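Local coordinates for protein O-succinylhomoserine sulfhydrylase (Mycobacterium tuberculosis, PDB 3NDN) that probably catalyses the pyridoxal-phosphate-dependent formation of L-homocysteine from O-succinyl-L-homoserine and hydrogen sulfide in methionine biosynthesis, at residues A[178-183]-A[326-331]. Residues are numbered along the deposited sequence; the frame is centred on the assembly and turned at random. Where two conformers were deposited one is given.
Sequences PMQSLV and GTVVTF
Gln180 and Thr330 run past each other in opposite directions, and three hydrogen bonds tie the loop 178-183 to the segment 326-331, which enters a strand at Val328. The Gln180 side chain starts with CG beside its own backbone N and anti to the carbonyl carbon, and then extends so that the amide tip reaches the strand. NE2 does the touching there and uses both of its N-H groups. From Gln180 NE2 one goes to Thr330 OG1 at 3.2 Å, the other to Val328 O at 3.1 Å; both acceptors lie close to the amide plane and both bonds are fairly straight, so the rotation of the amide is fixed. Val328 O is met from above its carbonyl plane, not along a lone pair. Thr330 places OG1 beside its backbone N, and this hydroxyl donates in turn to Pro178 O at 2.8 Å, a bond lying in the carbonyl plane. OG1 thus holds two bonds roughly at right angles, one accepted and one donated, in a chain from amide to hydroxyl to carbonyl. The loop follows strand 169-173 of the seven-stranded sheet of the large, cofactor-binding domain of this fold-type I enzyme, while strand 328-333 belongs to the smaller C-terminal sheet, so the bonds join the two domains within one subunit. A cis peptide bond precedes Pro178, whose CB stands 4.2 Å from Thr330 OG1 and whose ring also rests on His375. Val328 CG1 approaches Gln180 NE2 to 4.2 Å, a lesser nonpolar neighbour. Phe205 and Pro307 also pack against Gln180, whose backbone O accepts a hydrogen bond from His312 NE2. Val392 and Arg394 of the neighbouring antiparallel strand 392-396 also touch the Thr330 side chain.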
loop_
_atom_site.group_PDB
_atom_site.type_symbol
_atom_site.label_atom_id
_atom_site.label_comp_id
_atom_site.label_asym_id
_atom_site.label_seq_id
_atom_site.Cartn_x
_atom_site.Cartn_y
_atom_site.Cartn_z
ATOM N N PRO A 178 6.502 24.329 -23.903
ATOM C CA PRO A 178 5.329 25.108 -23.506
ATOM C C PRO A 178 4.640 25.961 -24.570
ATOM O O PRO A 178 3.587 26.522 -24.279
ATOM C CB PRO A 178 5.909 26.042 -22.442
ATOM C CG PRO A 178 7.303 26.328 -22.967
ATOM C CD PRO A 178 7.751 25.092 -23.706
ATOM N N MET A 179 5.202 26.063 -25.775
ATOM C CA MET A 179 4.664 27.009 -26.776
ATOM C C MET A 179 3.402 26.510 -27.497
ATOM O O MET A 179 2.733 27.285 -28.185
ATOM C CB MET A 179 5.735 27.443 -27.787
ATOM C CG MET A 179 6.962 28.132 -27.173
ATOM S SD MET A 179 6.648 29.627 -26.177
ATOM C CE MET A 179 6.070 30.785 -27.404
ATOM N N GLN A 180 3.094 25.219 -27.347
ATOM C CA GLN A 180 1.857 24.621 -27.896
ATOM C C GLN A 180 1.730 24.712 -29.441
ATOM O O GLN A 180 0.645 24.974 -29.982
ATOM C CB GLN A 180 0.597 25.116 -27.135
ATOM C CG GLN A 180 0.778 25.193 -25.589
ATOM C CD GLN A 180 -0.523 25.177 -24.761
ATOM O OE1 GLN A 180 -1.562 24.702 -25.210
ATOM N NE2 GLN A 180 -0.443 25.668 -23.523
ATOM N N SER A 181 2.860 24.493 -30.119
ATOM C CA SER A 181 2.932 24.344 -31.576
ATOM C C SER A 181 2.421 22.955 -31.961
ATOM O O SER A 181 2.633 21.988 -31.208
ATOM C CB SER A 181 4.394 24.529 -32.020
ATOM O OG SER A 181 4.590 24.239 -33.396
ATOM N N LEU A 182 1.760 22.838 -33.119
ATOM C CA LEU A 182 1.195 21.546 -33.564
ATOM C C LEU A 182 1.943 20.860 -34.723
ATOM O O LEU A 182 2.625 21.517 -35.517
ATOM C CB LEU A 182 -0.299 21.697 -33.943
ATOM C CG LEU A 182 -1.287 22.441 -33.027
ATOM C CD1 LEU A 182 -2.722 22.192 -33.465
ATOM C CD2 LEU A 182 -1.141 22.068 -31.569
ATOM N N VAL A 183 1.795 19.534 -34.810
ATOM C CA VAL A 183 2.247 18.736 -35.959
ATOM C C VAL A 183 1.002 18.128 -36.645
ATOM O O VAL A 183 0.099 17.646 -35.960
ATOM C CB VAL A 183 3.220 17.606 -35.512
ATOM C CG1 VAL A 183 3.640 16.734 -36.694
ATOM C CG2 VAL A 183 4.457 18.198 -34.812
ATOM N N GLY A 326 -7.225 20.996 -24.166
ATOM C CA GLY A 326 -6.375 20.369 -23.140
ATOM C C GLY A 326 -6.495 21.046 -21.784
ATOM O O GLY A 326 -7.450 21.796 -21.556
ATOM N N THR A 327 -5.519 20.818 -20.896
ATOM C CA THR A 327 -5.601 21.325 -19.509
ATOM C C THR A 327 -4.466 22.288 -19.090
ATOM O O THR A 327 -4.333 22.603 -17.900
ATOM C CB THR A 327 -5.633 20.149 -18.478
ATOM O OG1 THR A 327 -4.380 19.461 -18.514
ATOM C CG2 THR A 327 -6.770 19.167 -18.779
ATOM N N VAL A 328 -3.656 22.736 -20.059
ATOM C CA VAL A 328 -2.510 23.637 -19.813
ATOM C C VAL A 328 -2.656 24.949 -20.624
ATOM O O VAL A 328 -2.983 24.915 -21.819
ATOM C CB VAL A 328 -1.181 22.946 -20.182
ATOM C CG1 VAL A 328 0.018 23.805 -19.785
ATOM C CG2 VAL A 328 -1.072 21.569 -19.515
ATOM N N VAL A 329 -2.417 26.084 -19.967
ATOM C CA VAL A 329 -2.483 27.423 -20.601
ATOM C C VAL A 329 -1.141 28.174 -20.474
ATOM O O VAL A 329 -0.637 28.356 -19.364
ATOM C CB VAL A 329 -3.589 28.290 -19.968
ATOM C CG1 VAL A 329 -3.756 29.627 -20.733
ATOM C CG2 VAL A 329 -4.918 27.517 -19.897
ATOM N N THR A 330 -0.598 28.637 -21.600
ATOM C CA THR A 330 0.665 29.398 -21.631
ATOM C C THR A 330 0.361 30.868 -22.002
ATOM O O THR A 330 -0.471 31.120 -22.877
ATOM C CB THR A 330 1.660 28.747 -22.637
ATOM O OG1 THR A 330 1.904 27.381 -22.255
ATOM C CG2 THR A 330 3.006 29.488 -22.672
ATOM N N PHE A 331 1.011 31.819 -21.325
ATOM C CA PHE A 331 0.869 33.259 -21.653
ATOM C C PHE A 331 2.135 34.101 -21.411
ATOM O O PHE A 331 3.056 33.671 -20.717
ATOM C CB PHE A 331 -0.330 33.880 -20.922
ATOM C CG PHE A 331 -0.145 34.019 -19.422
ATOM C CD1 PHE A 331 0.178 35.256 -18.865
ATOM C CD2 PHE A 331 -0.319 32.926 -18.573
ATOM C CE1 PHE A 331 0.340 35.407 -17.484
ATOM C CE2 PHE A 331 -0.167 33.065 -17.184
ATOM C CZ PHE A 331 0.171 34.308 -16.641
#